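Local structure of uncharacterized protein (Bordetella bronchiseptica, 4XG0) at residues G94-L99 against L128-D133; E122-R127 against A207-V212. The protein belongs to the DUF1537 family and is probably a kinase that phosphorylates acid sugars in their catabolic pathways. One frame throughout, in Å; residues are numbered along the deposited sequence.

Contact 1 of 2, residues G94-L99 against L128-D133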
loop_
_atom_site.group_PDB
_atom_site.type_symbol
_atom_site.label_atom_id
_atom_site.label_comp_id
_atom_site.label_asym_id
_atom_site.label_seq_id
_atom_site.Cartn_x
_atom_site.Cartn_y
_atom_site.Cartn_z
ATOM N N GLY A 94 18.048 7.732 19.703
ATOM C CA GLY A 94 18.381 9.076 19.286
ATOM C C GLY A 94 17.824 9.410 17.920
ATOM O O GLY A 94 17.453 10.548 17.682
ATOM N N GLU A 95 17.783 8.426 17.043
ATOM C CA GLU A 95 17.263 8.674 15.693
ATOM C C GLU A 95 15.738 8.733 15.766
ATOM O O GLU A 95 15.101 9.585 15.122
ATOM C CB GLU A 95 17.734 7.593 14.709
ATOM C CG GLU A 95 19.255 7.517 14.531
ATOM C CD GLU A 95 19.837 8.761 13.885
ATOM O OE1 GLU A 95 19.301 9.158 12.845
ATOM O OE2 GLU A 95 20.811 9.344 14.420
ATOM N N VAL A 96 15.142 7.834 16.546
ATOM C CA VAL A 96 13.686 7.836 16.684
ATOM C C VAL A 96 13.203 9.167 17.285
ATOM O O VAL A 96 12.213 9.750 16.823
ATOM C CB VAL A 96 13.197 6.577 17.440
ATOM C CG1 VAL A 96 11.718 6.657 17.749
ATOM C CG2 VAL A 96 13.502 5.351 16.611
ATOM N N GLU A 97 13.918 9.684 18.282
ATOM C CA GLU A 97 13.589 11.005 18.814
ATOM C C GLU A 97 13.659 12.108 17.747
ATOM O O GLU A 97 12.748 12.937 17.617
ATOM C CB GLU A 97 14.517 11.370 19.980
ATOM C CG GLU A 97 14.691 12.879 20.187
ATOM C CD GLU A 97 13.367 13.635 20.242
ATOM O OE1 GLU A 97 13.390 14.882 20.087
ATOM O OE2 GLU A 97 12.314 12.975 20.437
ATOM N N ARG A 98 14.745 12.131 16.985
ATOM C CA ARG A 98 14.889 13.142 15.936
ATOM C C ARG A 98 13.728 13.100 14.926
ATOM O O ARG A 98 13.213 14.147 14.524
ATOM C CB ARG A 98 16.212 12.978 15.191
ATOM C CG ARG A 98 17.474 13.164 16.016
ATOM C CD ARG A 98 18.654 13.465 15.102
ATOM N NE ARG A 98 19.925 12.948 15.611
ATOM C CZ ARG A 98 20.847 13.663 16.255
ATOM N NH1 ARG A 98 21.964 13.072 16.658
ATOM N NH2 ARG A 98 20.674 14.961 16.499
ATOM N N LEU A 99 13.336 11.896 14.513
ATOM C CA LEU A 99 12.266 11.734 13.519
ATOM C C LEU A 99 10.929 12.220 14.089
ATOM O O LEU A 99 10.175 12.905 13.421
ATOM C CB LEU A 99 12.159 10.274 13.071
ATOM C CG LEU A 99 13.375 9.779 12.298
ATOM C CD1 LEU A 99 13.359 8.291 12.173
ATOM C CD2 LEU A 99 13.393 10.411 10.861
ATOM N N LEU A 128 9.763 2.735 22.839
ATOM C CA LEU A 128 9.632 3.653 23.965
ATOM C C LEU A 128 9.821 5.096 23.491
ATOM O O LEU A 128 9.137 6.011 23.951
ATOM C CB LEU A 128 10.663 3.320 25.030
ATOM C CG LEU A 128 10.397 2.035 25.810
ATOM C CD1 LEU A 128 11.545 1.778 26.776
ATOM C CD2 LEU A 128 9.076 2.138 26.557
ATOM N N ALA A 129 10.748 5.286 22.559
ATOM C CA ALA A 129 11.058 6.614 22.059
ATOM C C ALA A 129 9.916 7.131 21.195
ATOM O O ALA A 129 9.719 8.348 21.078
ATOM C CB ALA A 129 12.358 6.602 21.277
ATOM N N TRP A 130 9.170 6.201 20.589
ATOM C CA TRP A 130 8.081 6.566 19.677
ATOM C C TRP A 130 6.851 7.001 20.467
ATOM O O TRP A 130 6.245 8.022 20.162
ATOM C CB TRP A 130 7.746 5.413 18.723
ATOM C CG TRP A 130 6.673 5.742 17.712
ATOM C CD1 TRP A 130 5.409 5.235 17.665
ATOM C CD2 TRP A 130 6.776 6.663 16.605
ATOM N NE1 TRP A 130 4.716 5.780 16.593
ATOM C CE2 TRP A 130 5.537 6.657 15.938
ATOM C CE3 TRP A 130 7.799 7.492 16.123
ATOM C CZ2 TRP A 130 5.299 7.431 14.790
ATOM C CZ3 TRP A 130 7.561 8.262 15.001
ATOM C CH2 TRP A 130 6.317 8.239 14.357
ATOM N N GLY A 131 6.491 6.253 21.501
ATOM C CA GLY A 131 5.389 6.685 22.350
ATOM C C GLY A 131 5.053 5.692 23.443
ATOM O O GLY A 131 5.408 4.518 23.359
ATOM N N GLU A 132 4.349 6.160 24.465
ATOM C CA GLU A 132 4.007 5.299 25.584
ATOM C C GLU A 132 3.010 4.235 25.146
ATOM O O GLU A 132 3.118 3.072 25.532
ATOM C CB GLU A 132 3.462 6.126 26.749
ATOM C CG GLU A 132 4.530 6.983 27.413
ATOM C CD GLU A 132 4.111 7.529 28.770
ATOM O OE1 GLU A 132 3.012 7.180 29.254
ATOM O OE2 GLU A 132 4.891 8.310 29.356
ATOM N N ASP A 133 2.057 4.630 24.311
ATOM C CA ASP A 133 1.069 3.699 23.780
ATOM C C ASP A 133 1.566 2.972 22.525
ATOM O O ASP A 133 0.772 2.353 21.838
ATOM C CB ASP A 133 -0.227 4.443 23.434
ATOM C CG ASP A 133 -0.068 5.387 22.233
ATOM O OD1 ASP A 133 1.085 5.694 21.847
ATOM O OD2 ASP A 133 -1.102 5.829 21.681
HETATM O O HOH W 1 11.120 10.771 21.581
#
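Val96 on helix 85-101 and Ala129 on helix 119-130 meet side chain to side chain where two helices lie next to each other on one face of the parallel beta-sheet of the alpha/beta sugar-binding domain. Both CB atoms are directed toward the opposing helix, and Val96 reaches across with one branch. Its CG1 stands opposite the backbone N, beside the carbonyl carbon (chi1 172°), and comes to 3.6 Å from Ala129 CB. The same methyl lies 3.8 Å from Trp130 N, settling over the backbone between the two residues. A methyl is all that Ala129 offers, which lets the helices approach closely, while the branched Val96 fills the interface and its side chain also rests on Val31 and Leu107 of the sheet below.

Trp130 presents an edge to Val96: CG1 sits near the plane of the indole, and Val96 CG1 is 4.3 Å from Trp130 CB. The ring therefore does not stack on the valine; it runs down toward Leu107 and Val104, with NE1 hydrogen-bonded to the backbone oxygen of Gln232, so that the polar N-H of this buried ring is satisfied.

On the outer side of the interface the contact turns polar. Glu97, an exposed residue whose CB points away from the second helix, brings its carboxylate back through one water molecule. That water donates to Glu97 OE2 and to Ala129 O, at 2.8 Å from each oxygen.

Contact 2 of 2, residues E122-R127 against A207-V212; sequences EIDAAR and APVVVV
The helical segment 122-127 runs roughly crosswise to strand 209-212 and comes near its N-terminal end, a helix packed on the strand next to the edge of the parallel sheet in an alpha/beta fold. Asp124 stands opposite Val209 and Arg127 opposite Pro208, with CA atoms 8.6 Å apart in both pairs. Pro208, preceded by a cis peptide bond, leads into the strand, whose backbone pairs with strand 135-139 through Ala136 and Val138.

Arg127 carries the contact. The extended start of its chain (chi1 -175°, chi2 -174°) brings CD to 3.2 Å from Pro208 O, and the bend at chi3 (44°) then turns NE and the guanidinium back toward Asp124. One face of the guanidinium is approached by Pro208 CB, 4.1 Å above its plane and offset toward the rim, and the opposite face by Asp124 O. A long, flexible arginine suits this place: its CD lies against Pro208 O, with the apolar Val209 CG2 and Pro208 CB more distant, while its charged end stays near Asp124, whose OD1 forms a long salt bridge of 3.7 Å with Arg127 NH2. Asp124 OD2 has a second basic partner in Lys120.

Val209, a beta-branched residue at home in a strand, meets the arginine obliquely and also packs on Leu183. Its CG2 lies 3.5 Å from Arg127 NE, a buried nitrogen for which the model contains no hydrogen-bonding partner.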
loop_
_atom_site.group_PDB
_atom_site.type_symbol
_atom_site.label_atom_id
_atom_site.label_comp_id
_atom_site.label_asym_id
_atom_site.label_seq_id
_atom_site.Cartn_x
_atom_site.Cartn_y
_atom_site.Cartn_z
ATOM N N GLU A 122 17.151 -2.958 20.467
ATOM C CA GLU A 122 16.822 -1.862 19.523
ATOM C C GLU A 122 15.314 -1.694 19.458
ATOM O O GLU A 122 14.817 -0.572 19.415
ATOM C CB GLU A 122 17.408 -2.113 18.129
ATOM C CG GLU A 122 18.932 -2.042 18.046
ATOM C CD GLU A 122 19.422 -1.956 16.605
ATOM O OE1 GLU A 122 18.569 -1.721 15.726
ATOM O OE2 GLU A 122 20.641 -2.101 16.344
ATOM N N ILE A 123 14.573 -2.799 19.520
ATOM C CA ILE A 123 13.109 -2.719 19.474
ATOM C C ILE A 123 12.517 -2.001 20.676
ATOM O O ILE A 123 11.706 -1.101 20.521
ATOM C CB ILE A 123 12.467 -4.107 19.291
ATOM C CG1 ILE A 123 12.681 -4.563 17.843
ATOM C CG2 ILE A 123 10.984 -4.059 19.646
ATOM C CD1 ILE A 123 12.459 -6.057 17.646
ATOM N N ASP A 124 12.913 -2.380 21.889
ATOM C CA ASP A 124 12.457 -1.651 23.058
ATOM C C ASP A 124 12.811 -0.167 23.034
ATOM O O ASP A 124 11.990 0.670 23.374
ATOM C CB ASP A 124 13.024 -2.296 24.324
ATOM C CG ASP A 124 12.358 -3.615 24.637
ATOM O OD1 ASP A 124 11.216 -3.828 24.162
ATOM O OD2 ASP A 124 12.977 -4.429 25.361
ATOM N N ALA A 125 14.029 0.162 22.628
ATOM C CA ALA A 125 14.464 1.548 22.608
ATOM C C ALA A 125 13.641 2.342 21.596
ATOM O O ALA A 125 13.254 3.472 21.845
ATOM C CB ALA A 125 15.944 1.637 22.272
ATOM N N ALA A 126 13.342 1.721 20.465
ATOM C CA ALA A 126 12.607 2.426 19.416
ATOM C C ALA A 126 11.165 2.660 19.857
ATOM O O ALA A 126 10.628 3.744 19.702
ATOM C CB ALA A 126 12.644 1.636 18.120
ATOM N N ARG A 127 10.538 1.644 20.419
ATOM C CA ARG A 127 9.124 1.733 20.750
ATOM C C ARG A 127 8.869 2.732 21.867
ATOM O O ARG A 127 7.875 3.465 21.867
ATOM C CB ARG A 127 8.620 0.366 21.185
ATOM C CG ARG A 127 7.148 0.370 21.435
ATOM C CD ARG A 127 6.699 -0.947 21.993
ATOM N NE ARG A 127 7.608 -1.417 23.023
ATOM C CZ ARG A 127 7.725 -0.851 24.216
ATOM N NH1 ARG A 127 7.000 0.227 24.505
ATOM N NH2 ARG A 127 8.572 -1.351 25.108
ATOM N N ALA A 207 -0.734 -5.745 23.045
ATOM C CA ALA A 207 0.226 -4.677 23.265
ATOM C C ALA A 207 1.096 -5.020 24.468
ATOM O O ALA A 207 0.655 -5.731 25.362
ATOM C CB ALA A 207 -0.524 -3.366 23.517
ATOM N N PRO A 208 2.319 -4.469 24.540
ATOM C CA PRO A 208 2.951 -3.469 23.682
ATOM C C PRO A 208 3.911 -4.028 22.638
ATOM O O PRO A 208 4.438 -3.257 21.823
ATOM C CB PRO A 208 3.765 -2.657 24.677
ATOM C CG PRO A 208 4.232 -3.699 25.659
ATOM C CD PRO A 208 3.084 -4.669 25.786
ATOM N N VAL A 209 4.168 -5.324 22.666
ATOM C CA VAL A 209 5.067 -5.926 21.701
ATOM C C VAL A 209 4.458 -7.255 21.306
ATOM O O VAL A 209 4.079 -8.041 22.170
ATOM C CB VAL A 209 6.470 -6.147 22.290
ATOM C CG1 VAL A 209 7.355 -6.815 21.287
ATOM C CG2 VAL A 209 7.079 -4.850 22.745
ATOM N N VAL A 210 4.334 -7.506 20.012
ATOM C CA VAL A 210 3.754 -8.758 19.551
ATOM C C VAL A 210 4.365 -9.192 18.239
ATOM O O VAL A 210 4.641 -8.366 17.357
ATOM C CB VAL A 210 2.205 -8.682 19.411
ATOM C CG1 VAL A 210 1.790 -7.592 18.405
ATOM C CG2 VAL A 210 1.613 -10.041 19.018
ATOM N N VAL A 211 4.588 -10.497 18.140
ATOM C CA VAL A 211 5.079 -11.138 16.927
ATOM C C VAL A 211 3.896 -11.700 16.136
ATOM O O VAL A 211 3.039 -12.376 16.691
ATOM C CB VAL A 211 6.074 -12.280 17.294
ATOM C CG1 VAL A 211 6.618 -12.942 16.055
ATOM C CG2 VAL A 211 7.217 -11.729 18.107
ATOM N N VAL A 212 3.858 -11.405 14.843
ATOM C CA VAL A 212 2.806 -11.898 13.957
ATOM C C VAL A 212 3.375 -12.807 12.864
ATOM O O VAL A 212 4.389 -12.528 12.234
ATOM C CB VAL A 212 2.007 -10.721 13.319
ATOM C CG1 VAL A 212 0.897 -11.264 12.412
ATOM C CG2 VAL A 212 1.455 -9.804 14.414
#

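From the N terminus, helix 85-101 comes first, and strand 106-110 follows it into the sheet before helix 119-130 returns alongside; contact 1 closes this short loop of 28 residues between two helices. Contact 2 closes a longer one, of 79 residues, from helix 119-130 to strand 209-212, spanning the small antiparallel sheet 147-160 and helix 196-205. The loops cross, since 122-127 precedes 128-133 on the shared helix 119-130. That helix is thus held by helix 85-101 and by a strand next to one outermost strand of the sheet, 186-188. The contact centres are 12 Å apart, and Val96 CG1 also packs 3.7 Å from Ala126 O, joining the two.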